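Local atomic coordinates of putative phosphomethylpyrimidine kinase (Bacteroides thetaiotaomicron, PDB entry 3MBH), a protein that probably phosphorylates pyridoxal with ATP as a vitamin B6 kinase of the ribokinase clan, and binds pyridoxal. Residues D79-G84 against S96-D101; A69-K72 against Q77-A80; C213-A218 against Q250-G255; Y262-D265 against I270-E273; H49-G54 against R120-F125. All coordinates share one frame; numbering follows the deposited sequence.

Contact 1. Residues D79-G84 against S96-D101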
# COMPACT_ATOMS: atom_id res chain seq x y z
N ASP A 79 13.45 -24.92 -4.93
CA ASP A 79 13.48 -24.11 -6.16
C ASP A 79 14.78 -23.37 -6.25
O ASP A 79 15.22 -22.99 -7.34
CB ASP A 79 12.29 -23.19 -6.14
CG ASP A 79 10.99 -23.97 -6.02
OD1 ASP A 79 10.65 -24.58 -7.03
OD2 ASP A 79 10.36 -24.04 -4.92
N ALA A 80 15.44 -23.18 -5.11
CA ALA A 80 16.73 -22.56 -5.11
C ALA A 80 17.54 -23.00 -3.93
O ALA A 80 16.98 -23.45 -2.96
CB ALA A 80 16.59 -21.06 -5.12
N ILE A 81 18.86 -22.89 -4.05
CA ILE A 81 19.81 -23.16 -2.97
C ILE A 81 20.76 -21.96 -2.93
O ILE A 81 21.34 -21.56 -3.96
CB ILE A 81 20.65 -24.45 -3.16
CG1 ILE A 81 19.72 -25.65 -3.30
CG2 ILE A 81 21.70 -24.60 -1.99
CD1 ILE A 81 20.36 -26.97 -3.63
N TYR A 82 20.88 -21.38 -1.72
CA TYR A 82 21.61 -20.13 -1.55
C TYR A 82 22.53 -20.32 -0.38
O TYR A 82 22.09 -20.47 0.77
CB TYR A 82 20.58 -19.00 -1.33
CG TYR A 82 21.08 -17.69 -0.76
CD1 TYR A 82 22.40 -17.29 -0.87
CD2 TYR A 82 20.19 -16.80 -0.16
CE1 TYR A 82 22.84 -16.13 -0.30
CE2 TYR A 82 20.62 -15.61 0.39
CZ TYR A 82 21.93 -15.26 0.30
OH TYR A 82 22.40 -14.08 0.84
N THR A 83 23.82 -20.21 -0.67
CA THR A 83 24.83 -20.46 0.32
C THR A 83 25.57 -19.20 0.69
O THR A 83 25.74 -18.29 -0.13
CB THR A 83 25.88 -21.53 -0.18
OG1 THR A 83 26.80 -20.94 -1.11
CG2 THR A 83 25.19 -22.69 -0.79
N GLY A 84 26.09 -19.18 1.92
CA GLY A 84 26.94 -18.10 2.38
C GLY A 84 28.02 -18.57 3.35
O GLY A 84 28.89 -19.47 3.01
N SER A 96 28.58 -29.07 -1.78
CA SER A 96 28.65 -29.42 -3.20
C SER A 96 27.77 -30.64 -3.53
O SER A 96 27.04 -30.65 -4.52
CB SER A 96 30.09 -29.65 -3.63
OG SER A 96 30.90 -28.56 -3.27
N ASP A 97 27.84 -31.66 -2.68
CA ASP A 97 27.00 -32.87 -2.83
C ASP A 97 25.52 -32.58 -2.66
O ASP A 97 24.69 -33.18 -3.35
CB ASP A 97 27.42 -33.96 -1.84
CG ASP A 97 28.70 -34.65 -2.27
OD1 ASP A 97 29.08 -34.50 -3.44
OD2 ASP A 97 29.35 -35.33 -1.44
N PHE A 98 25.18 -31.65 -1.76
CA PHE A 98 23.83 -31.24 -1.53
C PHE A 98 23.25 -30.60 -2.78
O PHE A 98 22.18 -31.01 -3.23
CB PHE A 98 23.77 -30.26 -0.35
CG PHE A 98 22.43 -29.65 -0.13
CD1 PHE A 98 21.33 -30.44 0.12
CD2 PHE A 98 22.26 -28.28 -0.20
CE1 PHE A 98 20.07 -29.86 0.33
CE2 PHE A 98 21.01 -27.69 0.01
CZ PHE A 98 19.90 -28.49 0.27
N ILE A 99 24.01 -29.69 -3.39
CA ILE A 99 23.63 -29.05 -4.63
C ILE A 99 23.48 -30.10 -5.74
O ILE A 99 22.49 -30.08 -6.48
CB ILE A 99 24.66 -27.99 -5.05
CG1 ILE A 99 24.61 -26.84 -4.06
CG2 ILE A 99 24.36 -27.50 -6.49
CD1 ILE A 99 25.83 -25.93 -4.09
N LYS A 100 24.42 -31.03 -5.82
CA LYS A 100 24.34 -32.08 -6.84
C LYS A 100 23.05 -32.87 -6.70
O LYS A 100 22.35 -33.13 -7.69
CB LYS A 100 25.53 -33.02 -6.77
CG LYS A 100 25.58 -34.07 -7.93
CD LYS A 100 26.69 -35.10 -7.69
CE LYS A 100 26.70 -35.63 -6.26
NZ LYS A 100 27.41 -36.96 -6.15
N ASP A 101 22.71 -33.25 -5.48
CA ASP A 101 21.55 -34.10 -5.24
C ASP A 101 20.21 -33.37 -5.25
O ASP A 101 19.16 -34.00 -5.44
CB ASP A 101 21.71 -34.80 -3.90
CG ASP A 101 22.87 -35.81 -3.88
OD1 ASP A 101 23.41 -36.18 -4.93
OD2 ASP A 101 23.26 -36.20 -2.77
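Ile81, in the middle of strand 80-83, reaches across to Phe98 and Ile99 on the flank of helix 91-102, and these three residues make nearly all of the contact. With CG1 beside the backbone N (chi1 -58°), CG2 of Ile81 is left anti to that N and lies 3.7 Å from CE2 of the Phe98 ring. The other branch runs out extended, with chi2 at 174°, and carries CD1 to 3.8 Å from the same CE2. That methyl also settles against the helix backbone, 4.0 Å from CA of Ile99. The side chains of Ile81 and Phe98 cross obliquely, CD2 and CE2 being the ring atoms that meet the aliphatic group. Ile99 adds a looser touch, its CG1 standing 4.2 Å from CG2 of Ile81. Isoleucine suits the strand because its branching at CB puts two methyl-bearing arms within reach of the helix from one strand position, whereas phenylalanine, with CG anti to its own N, projects far enough from the helix to meet it. All three are buried, and the junction is purely apolar. Elsewhere, Phe98 also touches Ala11 of strand 9-17, while Ile81 and Ile99 both rest on Ile109 of strand 108-111. The helix therefore covers one face of neighbouring parallel strands, as expected of the beta-alpha-beta crossover 80-83, 91-102, 108-111 in the ribokinase-like alpha/beta fold.

Contact 2. Residues A69-K72 against Q77-A80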
# COMPACT_ATOMS: atom_id res chain seq x y z
N ALA A 69 19.86 -35.83 5.17
CA ALA A 69 19.32 -37.17 5.08
C ALA A 69 17.82 -37.18 5.34
O ALA A 69 17.08 -37.89 4.63
CB ALA A 69 20.04 -38.14 6.02
N GLU A 70 17.37 -36.36 6.31
CA GLU A 70 15.95 -36.26 6.60
C GLU A 70 15.24 -35.58 5.46
O GLU A 70 14.13 -35.97 5.08
CB GLU A 70 15.69 -35.48 7.90
CG GLU A 70 16.24 -36.11 9.15
CD GLU A 70 15.73 -37.52 9.36
OE1 GLU A 70 14.53 -37.75 9.22
OE2 GLU A 70 16.54 -38.43 9.66
N TRP A 71 15.87 -34.56 4.89
CA TRP A 71 15.25 -33.84 3.79
C TRP A 71 15.01 -34.78 2.59
O TRP A 71 13.98 -34.72 1.90
CB TRP A 71 16.10 -32.66 3.42
CG TRP A 71 15.96 -31.50 4.39
CD1 TRP A 71 15.13 -31.41 5.48
CD2 TRP A 71 16.63 -30.24 4.29
NE1 TRP A 71 15.28 -30.18 6.07
CE2 TRP A 71 16.20 -29.45 5.37
CE3 TRP A 71 17.60 -29.73 3.43
CZ2 TRP A 71 16.69 -28.15 5.57
CZ3 TRP A 71 18.06 -28.48 3.62
CH2 TRP A 71 17.62 -27.69 4.68
N LYS A 72 15.95 -35.70 2.37
CA LYS A 72 15.78 -36.70 1.33
C LYS A 72 14.63 -37.61 1.66
O LYS A 72 13.86 -37.89 0.77
CB LYS A 72 17.04 -37.52 1.12
CG LYS A 72 18.22 -36.74 0.52
CD LYS A 72 19.31 -37.67 -0.04
CE LYS A 72 20.50 -36.83 -0.47
NZ LYS A 72 21.60 -37.65 -0.91
N GLN A 77 11.70 -30.71 -2.13
CA GLN A 77 12.28 -30.15 -3.34
C GLN A 77 12.51 -28.65 -3.18
O GLN A 77 11.63 -27.92 -2.72
CB GLN A 77 11.35 -30.40 -4.51
CG GLN A 77 11.08 -31.87 -4.82
CD GLN A 77 12.10 -32.44 -5.78
OE1 GLN A 77 11.74 -33.16 -6.71
NE2 GLN A 77 13.37 -32.08 -5.58
N PHE A 78 13.69 -28.19 -3.58
CA PHE A 78 14.00 -26.77 -3.51
C PHE A 78 14.01 -26.11 -4.86
O PHE A 78 14.53 -26.66 -5.81
CB PHE A 78 15.32 -26.54 -2.78
CG PHE A 78 15.32 -27.07 -1.37
CD1 PHE A 78 14.53 -26.47 -0.41
CD2 PHE A 78 16.06 -28.17 -1.03
CE1 PHE A 78 14.51 -26.98 0.87
CE2 PHE A 78 16.08 -28.66 0.27
CZ PHE A 78 15.32 -28.08 1.22
N ASP A 79 13.45 -24.92 -4.93
CA ASP A 79 13.48 -24.11 -6.16
C ASP A 79 14.78 -23.37 -6.25
O ASP A 79 15.22 -22.99 -7.34
CB ASP A 79 12.29 -23.19 -6.14
CG ASP A 79 10.99 -23.97 -6.02
OD1 ASP A 79 10.65 -24.58 -7.03
OD2 ASP A 79 10.36 -24.04 -4.92
N ALA A 80 15.44 -23.18 -5.11
CA ALA A 80 16.73 -22.56 -5.11
C ALA A 80 17.54 -23.00 -3.93
O ALA A 80 16.98 -23.45 -2.96
CB ALA A 80 16.59 -21.06 -5.12
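The indole NE1 of Trp71 is hydrogen-bonded to the backbone O of Ser47 of the second subunit, while the benzo half of the same side chain receives the ring of Phe78 from its own chain. Tryptophan suits this place because it joins a polar N-H to a broad apolar surface: the N-H bonds the second subunit, one face takes Phe78, and the side chain also packs on Gly18 of the second subunit. The two side chains run at about a right angle to each other. Phe78 comes edge-on to one face of the indole, in an offset edge-to-face stack whose planes meet at 62°. The centroids of the Trp71 six-membered ring and the Phe78 ring are 5.1 Å apart. It is the far end of the phenyl group that touches: CZ of Phe78 lies 3.6 Å from CE3 of Trp71, displaced toward the rim rather than centred. Beside it, CE2 of Phe78 stands 3.7 Å from the same CE3. In this geometry the slightly positive ring hydrogens of Phe78 face the electron-rich indole, a favourable pairing for two buried aromatic groups. Both side chains are also in touch with helix 91-102, Trp71 through Phe102 and Phe78 through Phe98. Phe78 lies in addition on Lys9 and Ala11, so the pair fills the corner after helix 64-73, between helix 91-102 and the start of strands 9-17 and 80-83.

Contact 3. Residues C213-A218 against Q250-G255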
# COMPACT_ATOMS: atom_id res chain seq x y z
N CYS A 213 26.93 3.59 -6.29
CA CYS A 213 26.04 4.02 -5.24
C CYS A 213 26.77 4.79 -4.17
O CYS A 213 27.97 4.58 -3.95
CB CYS A 213 25.39 2.81 -4.62
SG CYS A 213 24.44 1.90 -5.85
N PRO A 214 26.04 5.68 -3.49
CA PRO A 214 26.70 6.48 -2.49
C PRO A 214 26.55 5.84 -1.12
O PRO A 214 25.79 6.32 -0.26
CB PRO A 214 25.97 7.82 -2.57
CG PRO A 214 24.54 7.40 -2.91
CD PRO A 214 24.65 6.14 -3.70
N TYR A 215 27.22 4.71 -0.97
CA TYR A 215 27.33 4.06 0.31
C TYR A 215 28.55 3.18 0.32
O TYR A 215 29.10 2.83 -0.73
CB TYR A 215 26.06 3.30 0.71
CG TYR A 215 25.72 2.08 -0.14
CD1 TYR A 215 26.31 0.86 0.10
CD2 TYR A 215 24.76 2.14 -1.15
CE1 TYR A 215 25.98 -0.28 -0.65
CE2 TYR A 215 24.40 1.00 -1.91
CZ TYR A 215 25.04 -0.21 -1.66
OH TYR A 215 24.74 -1.31 -2.42
N LEU A 216 28.98 2.87 1.53
CA LEU A 216 30.16 2.07 1.76
C LEU A 216 29.72 0.81 2.53
O LEU A 216 29.61 0.84 3.76
CB LEU A 216 31.17 2.90 2.56
CG LEU A 216 31.67 4.16 1.84
CD1 LEU A 216 32.57 5.06 2.77
CD2 LEU A 216 32.44 3.80 0.51
N PRO A 217 29.50 -0.31 1.81
CA PRO A 217 28.89 -1.50 2.38
C PRO A 217 29.73 -2.16 3.45
O PRO A 217 29.18 -2.75 4.39
CB PRO A 217 28.75 -2.45 1.17
CG PRO A 217 29.71 -1.94 0.18
CD PRO A 217 29.77 -0.47 0.37
N ALA A 218 31.03 -1.98 3.34
CA ALA A 218 32.01 -2.59 4.25
C ALA A 218 31.89 -2.00 5.65
O ALA A 218 32.29 -2.62 6.60
CB ALA A 218 33.42 -2.36 3.72
N GLN A 250 19.42 -0.24 -4.04
CA GLN A 250 18.52 0.76 -3.50
C GLN A 250 18.01 0.38 -2.12
O GLN A 250 17.91 1.23 -1.25
CB GLN A 250 17.41 1.08 -4.50
CG GLN A 250 18.10 1.83 -5.70
CD GLN A 250 17.15 2.24 -6.79
OE1 GLN A 250 16.01 2.64 -6.49
NE2 GLN A 250 17.59 2.13 -8.06
N PHE A 251 17.76 -0.91 -1.90
CA PHE A 251 17.31 -1.41 -0.61
C PHE A 251 18.38 -1.17 0.42
O PHE A 251 18.10 -0.63 1.47
CB PHE A 251 16.97 -2.89 -0.67
CG PHE A 251 16.41 -3.45 0.58
CD1 PHE A 251 15.14 -3.07 1.02
CD2 PHE A 251 17.13 -4.36 1.35
CE1 PHE A 251 14.61 -3.60 2.21
CE2 PHE A 251 16.60 -4.91 2.48
CZ PHE A 251 15.34 -4.52 2.93
N ILE A 252 19.62 -1.51 0.09
CA ILE A 252 20.75 -1.31 0.99
C ILE A 252 20.97 0.18 1.29
O ILE A 252 21.26 0.52 2.43
CB ILE A 252 22.06 -1.93 0.44
CG1 ILE A 252 21.95 -3.45 0.42
CG2 ILE A 252 23.28 -1.48 1.28
CD1 ILE A 252 23.00 -4.11 -0.47
N LEU A 253 20.85 1.03 0.29
CA LEU A 253 21.02 2.47 0.50
C LEU A 253 20.03 3.00 1.51
O LEU A 253 20.39 3.74 2.40
CB LEU A 253 20.89 3.27 -0.81
CG LEU A 253 21.08 4.79 -0.76
CD1 LEU A 253 22.41 5.19 -0.06
CD2 LEU A 253 21.02 5.38 -2.22
N GLN A 254 18.79 2.55 1.38
CA GLN A 254 17.72 2.91 2.30
C GLN A 254 17.99 2.43 3.69
O GLN A 254 17.80 3.18 4.63
CB GLN A 254 16.38 2.35 1.82
CG GLN A 254 15.95 2.96 0.60
CD GLN A 254 14.63 2.46 0.17
OE1 GLN A 254 13.62 3.03 0.57
NE2 GLN A 254 14.61 1.33 -0.57
N GLY A 255 18.45 1.18 3.80
CA GLY A 255 18.87 0.61 5.08
C GLY A 255 20.03 1.34 5.75
O GLY A 255 20.09 1.41 6.97
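Tyr215 holds CG between its backbone N and carbonyl carbon, chi1 67°, which turns the ring toward helix 241-257, one face to Ile252. A chi1 of -68° sets CG1 of Ile252 beside its backbone N and leaves CG2 anti to it, directed at the ring. That methyl lies over one face in a CH-pi contact, 3.9 Å from the Tyr215 centroid to CG2 of Ile252, tilted 26° from the normal. It leans toward the rim, where CE1 of Tyr215 is 3.5 Å from CG2 of Ile252. Leu253 meets the neighbouring residues with two separate methyls: its CD1 is 4.0 Å from CD2 of Tyr215, and its CD2 is 4.0 Å from CD of Pro214. Leucine fits because its two methyls can serve tyrosine and proline separately, isoleucine because its CB branch puts a methyl on the ring face. Pro214 is the centre of an inverse gamma turn, which redirects the chain as it leaves strand 207-213. Ile252 also packs on Thr223 and Phe227 of helix 223-236, and Leu253 on Met285 of the third subunit. Such apolar seating of a strand-to-helix connection against a helix is in keeping with the layered alpha/beta fold of the ribokinase clan.

Contact 4. Residues Y262-D265 against I270-E273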
# COMPACT_ATOMS: atom_id res chain seq x y z
N TYR A 262 21.95 9.83 14.29
CA TYR A 262 22.09 9.56 15.73
C TYR A 262 23.19 8.57 15.91
O TYR A 262 23.68 8.01 14.91
CB TYR A 262 20.79 9.03 16.33
CG TYR A 262 20.39 7.75 15.75
CD1 TYR A 262 19.89 7.69 14.44
CD2 TYR A 262 20.52 6.55 16.49
CE1 TYR A 262 19.54 6.45 13.88
CE2 TYR A 262 20.13 5.32 15.95
CZ TYR A 262 19.64 5.31 14.64
OH TYR A 262 19.26 4.15 14.08
N GLU A 263 23.58 8.38 17.16
CA GLU A 263 24.74 7.59 17.44
C GLU A 263 24.40 6.13 17.24
O GLU A 263 23.51 5.59 17.84
CB GLU A 263 25.37 7.91 18.81
CG GLU A 263 26.43 9.04 18.63
CD GLU A 263 27.41 9.17 19.78
OE1 GLU A 263 27.42 8.26 20.66
OE2 GLU A 263 28.17 10.18 19.78
N TYR A 264 25.06 5.52 16.27
CA TYR A 264 24.66 4.22 15.82
C TYR A 264 25.92 3.38 15.79
O TYR A 264 26.97 3.84 15.39
CB TYR A 264 24.01 4.31 14.42
CG TYR A 264 23.46 2.99 13.94
CD1 TYR A 264 22.26 2.53 14.43
CD2 TYR A 264 24.16 2.19 13.04
CE1 TYR A 264 21.75 1.28 14.02
CE2 TYR A 264 23.65 0.95 12.61
CZ TYR A 264 22.43 0.51 13.11
OH TYR A 264 21.88 -0.71 12.75
N ASP A 265 25.81 2.15 16.25
CA ASP A 265 26.89 1.18 16.16
C ASP A 265 26.73 0.41 14.88
O ASP A 265 25.94 -0.53 14.81
CB ASP A 265 26.82 0.22 17.35
CG ASP A 265 27.93 -0.78 17.37
OD1 ASP A 265 28.79 -0.83 16.46
OD2 ASP A 265 27.94 -1.59 18.32
N ILE A 270 22.72 -2.68 8.70
CA ILE A 270 21.62 -1.84 8.18
C ILE A 270 20.36 -1.96 9.01
O ILE A 270 20.19 -2.96 9.74
CB ILE A 270 21.37 -2.10 6.68
CG1 ILE A 270 20.75 -3.48 6.43
CG2 ILE A 270 22.68 -1.93 5.96
CD1 ILE A 270 20.02 -3.65 5.09
N LEU A 271 19.53 -0.92 9.02
CA LEU A 271 18.28 -1.01 9.77
C LEU A 271 17.20 -1.73 8.95
O LEU A 271 16.23 -1.12 8.48
CB LEU A 271 17.79 0.32 10.26
CG LEU A 271 18.31 0.83 11.57
CD1 LEU A 271 17.53 2.10 11.90
CD2 LEU A 271 18.24 -0.19 12.72
N LEU A 272 17.42 -3.03 8.82
CA LEU A 272 16.63 -3.91 8.00
C LEU A 272 15.13 -3.77 8.26
O LEU A 272 14.34 -3.53 7.33
CB LEU A 272 17.11 -5.37 8.23
CG LEU A 272 16.38 -6.35 7.30
CD1 LEU A 272 16.59 -5.94 5.77
CD2 LEU A 272 16.88 -7.76 7.55
N GLU A 273 14.72 -3.86 9.53
CA GLU A 273 13.28 -3.87 9.86
C GLU A 273 12.62 -2.62 9.57
O GLU A 273 11.42 -2.57 9.26
CB GLU A 273 13.02 -4.32 11.30
CG GLU A 273 13.44 -5.76 11.50
CD GLU A 273 14.88 -5.96 11.67
OE1 GLU A 273 15.64 -4.94 11.83
OE2 GLU A 273 15.28 -7.14 11.65
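Leu271 presents its two methyls to two tyrosines, CD1 to Tyr262 and CD2 to Tyr264, and the tyrosines approach it differently. Tyr262 comes from the opposite direction, so that its hydroxyl end faces the methyl: OH of Tyr262 is 3.5 Å from CD1 of Leu271. Tyr264 instead slides alongside, running antiparallel to the leucine. Its OH lies 3.7 Å from CD2 of Leu271, and further back along the ring its CE1 is 4.0 Å from the same CD2. Torsions account for part of the difference. Tyr264, with CG anti to the backbone N (chi1 -175°), starts out toward segment 270-273 and passes beside Leu271, whereas Tyr262, with chi1 at 63°, first folds over its own backbone and reaches the leucine with little but its outer end. The hydroxyl of Tyr264 is hydrogen-bonded to the backbone O of Gly269, just ahead of Ile270, which fixes the far end of that ring beside Leu271. Leu271 is itself the centre of an inverse gamma turn and pairs through its backbone with Gly255 of helix 241-257. Its side chain also meets Val7 of the second subunit. Tyrosine suits position 264 because its ring can pack on an aliphatic group while the phenol oxygen keeps a polar partner. The contact thus rests on dispersion at Leu271, with one hydrogen bond at its border supplying direction.

Contact 5. Residues H49-G54 against R120-F125. With PXL (3-hydroxy-5-(hydroxymethyl)-2-methylisonicotinaldehyde), chain G.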
# COMPACT_ATOMS: atom_id res chain seq x y z
N HIS A 49 28.03 -11.82 14.90
CA HIS A 49 28.95 -12.00 13.78
C HIS A 49 30.41 -11.84 14.23
O HIS A 49 30.70 -11.35 15.35
CB HIS A 49 28.59 -11.10 12.57
CG HIS A 49 28.69 -9.63 12.84
ND1 HIS A 49 29.85 -9.01 13.24
CD2 HIS A 49 27.75 -8.66 12.79
CE1 HIS A 49 29.61 -7.72 13.40
NE2 HIS A 49 28.34 -7.48 13.15
N THR A 50 31.33 -12.27 13.36
CA THR A 50 32.77 -12.31 13.70
C THR A 50 33.54 -11.00 13.51
O THR A 50 34.76 -10.96 13.66
CB THR A 50 33.46 -13.43 12.91
OG1 THR A 50 33.38 -13.15 11.51
CG2 THR A 50 32.82 -14.78 13.20
N GLN A 51 32.85 -9.91 13.20
CA GLN A 51 33.47 -8.58 13.18
C GLN A 51 33.30 -7.82 14.51
O GLN A 51 33.79 -6.73 14.70
CB GLN A 51 32.99 -7.77 11.99
CG GLN A 51 33.25 -8.46 10.63
CD GLN A 51 32.96 -7.57 9.43
OE1 GLN A 51 33.54 -6.49 9.31
NE2 GLN A 51 32.10 -8.03 8.50
N TYR A 52 32.59 -8.41 15.46
CA TYR A 52 32.70 -7.98 16.84
C TYR A 52 34.03 -8.51 17.44
O TYR A 52 34.65 -9.48 16.93
CB TYR A 52 31.48 -8.49 17.65
CG TYR A 52 30.20 -7.68 17.50
CD1 TYR A 52 30.03 -6.49 18.17
CD2 TYR A 52 29.17 -8.11 16.69
CE1 TYR A 52 28.87 -5.76 18.06
CE2 TYR A 52 28.01 -7.39 16.55
CZ TYR A 52 27.86 -6.22 17.24
OH TYR A 52 26.71 -5.52 17.11
N PRO A 53 34.48 -7.92 18.55
CA PRO A 53 35.75 -8.40 19.09
C PRO A 53 35.73 -9.90 19.48
O PRO A 53 36.74 -10.57 19.38
CB PRO A 53 36.01 -7.51 20.31
CG PRO A 53 35.04 -6.35 20.16
CD PRO A 53 33.94 -6.75 19.27
N GLY A 54 34.59 -10.44 19.88
CA GLY A 54 34.56 -11.83 20.29
C GLY A 54 33.20 -12.40 19.88
O GLY A 54 32.27 -11.66 19.49
N ARG A 120 40.97 -8.43 3.97
CA ARG A 120 41.43 -9.44 4.92
C ARG A 120 40.40 -10.55 4.97
O ARG A 120 39.23 -10.30 4.75
CB ARG A 120 41.50 -8.82 6.33
CG ARG A 120 42.44 -7.65 6.47
CD ARG A 120 42.46 -7.11 7.90
NE ARG A 120 41.12 -6.75 8.39
CZ ARG A 120 40.57 -5.52 8.33
NH1 ARG A 120 41.24 -4.48 7.79
NH2 ARG A 120 39.34 -5.33 8.80
N LEU A 121 40.81 -11.75 5.32
CA LEU A 121 39.84 -12.82 5.65
C LEU A 121 39.10 -12.58 6.94
O LEU A 121 39.65 -12.01 7.86
CB LEU A 121 40.55 -14.16 5.76
CG LEU A 121 41.22 -14.69 4.48
CD1 LEU A 121 42.14 -15.92 4.79
CD2 LEU A 121 40.17 -15.04 3.41
N TYR A 122 37.87 -13.09 7.06
CA TYR A 122 37.17 -13.04 8.34
C TYR A 122 37.83 -13.90 9.43
O TYR A 122 38.60 -14.85 9.15
CB TYR A 122 35.71 -13.48 8.20
CG TYR A 122 34.85 -12.58 7.36
CD1 TYR A 122 34.86 -11.20 7.52
CD2 TYR A 122 34.06 -13.13 6.36
CE1 TYR A 122 34.03 -10.38 6.75
CE2 TYR A 122 33.25 -12.30 5.54
CZ TYR A 122 33.22 -10.95 5.77
OH TYR A 122 32.44 -10.18 4.97
N THR A 123 37.53 -13.59 10.69
CA THR A 123 38.30 -14.15 11.82
C THR A 123 38.26 -15.67 11.77
O THR A 123 37.17 -16.28 11.59
CB THR A 123 37.69 -13.69 13.17
OG1 THR A 123 37.73 -12.27 13.21
CG2 THR A 123 38.44 -14.27 14.39
N ASN A 124 39.42 -16.28 11.91
CA ASN A 124 39.58 -17.73 11.88
C ASN A 124 39.48 -18.36 10.49
O ASN A 124 39.62 -19.54 10.39
CB ASN A 124 38.60 -18.41 12.85
CG ASN A 124 38.85 -18.03 14.30
OD1 ASN A 124 39.96 -17.66 14.69
ND2 ASN A 124 37.81 -18.10 15.10
N PHE A 125 39.26 -17.59 9.43
CA PHE A 125 39.39 -18.14 8.09
C PHE A 125 40.86 -18.12 7.69
O PHE A 125 41.59 -17.25 8.10
CB PHE A 125 38.53 -17.32 7.08
CG PHE A 125 37.06 -17.65 7.11
CD1 PHE A 125 36.49 -18.31 8.17
CD2 PHE A 125 36.24 -17.29 6.06
CE1 PHE A 125 35.14 -18.59 8.17
CE2 PHE A 125 34.90 -17.57 6.07
CZ PHE A 125 34.35 -18.21 7.13
OP4 PXL G . 28.10 -12.92 5.33
C5A PXL G . 28.79 -12.17 6.32
C5 PXL G . 28.87 -13.01 7.60
C6 PXL G . 28.09 -14.11 7.89
N1 PXL G . 28.24 -14.81 9.01
C2 PXL G . 29.10 -14.53 10.02
C3 PXL G . 29.97 -13.37 9.84
C4 PXL G . 29.85 -12.61 8.57
C4A PXL G . 30.61 -11.40 8.26
O4A PXL G . 31.14 -10.93 9.22
O3 PXL G . 30.91 -12.99 10.72
C2A PXL G . 29.05 -15.44 11.23
O HOH W 1 35.62 -11.45 11.14
O HOH W 2 34.64 -15.73 10.62
O HOH W 3 36.46 -11.16 15.68
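Thr50 lies against Thr123 and Tyr122, with three waters bridging to Thr123, and it also grips pyridoxal. CB of Thr50 starts the side chain 4.2 Å from CB of Thr123 and 3.4 Å from O3 of pyridoxal. OG1 sits between the backbone N and carbonyl carbon (chi1 64°), where it bonds the pyridoxal O3 at 2.6 Å; either oxygen could be the donor. Two waters lie on the same hydroxyl, one continuing to Thr123 N and the other to Thr123 O. CG2 of Thr50 ends 3.6 Å from O3 of pyridoxal. The backbone N of Thr50 adds a nearly straight bond to O3, 2.8 Å with an angle of 166° at the hydrogen, so one residue holds the ring hydroxyl twice. A third water joins the carbonyl oxygens of Thr50 and Tyr52 to Thr123 OG1. Gln51 extends its chain beyond CG to donate from NE2 to the aldehyde O4A of pyridoxal at 3.1 Å. That NE2 stands 3.5 Å from CE1 of Tyr122, the amide and ring planes being 33° apart. Tyr122 lays one face against the aldehyde carbon, its CZ being 3.6 Å from C4A of pyridoxal. Threonine and glutamine supply the polar grip, and tyrosine the flat wall. Asp225 also bonds the ligand, and these two segments form part of the pyridoxal pocket, consistent with a pyridoxal kinase of the ribokinase clan.

Along the chain, contact 5 opens first, at 49-54, and closes at 120-125, drawing two pocket loops together. Nested inside that span are contacts 2 and 1 in succession: contact 2 closes the short turn from helix 64-73 to strand 80-83, and contact 1 begins on the residues where it ends, Asp79 and Ala80 being common to both. The two touch, with a salt bridge from Lys72 to Asp101. In series, contact 3 then spans helix 223-236 to join segment 213-218 to helix 241-257, and contact 4 closes the following loop. These last two adjoin, opposite contact 1 across the chain's centre, while Asp265 brushes Tyr52 of contact 5.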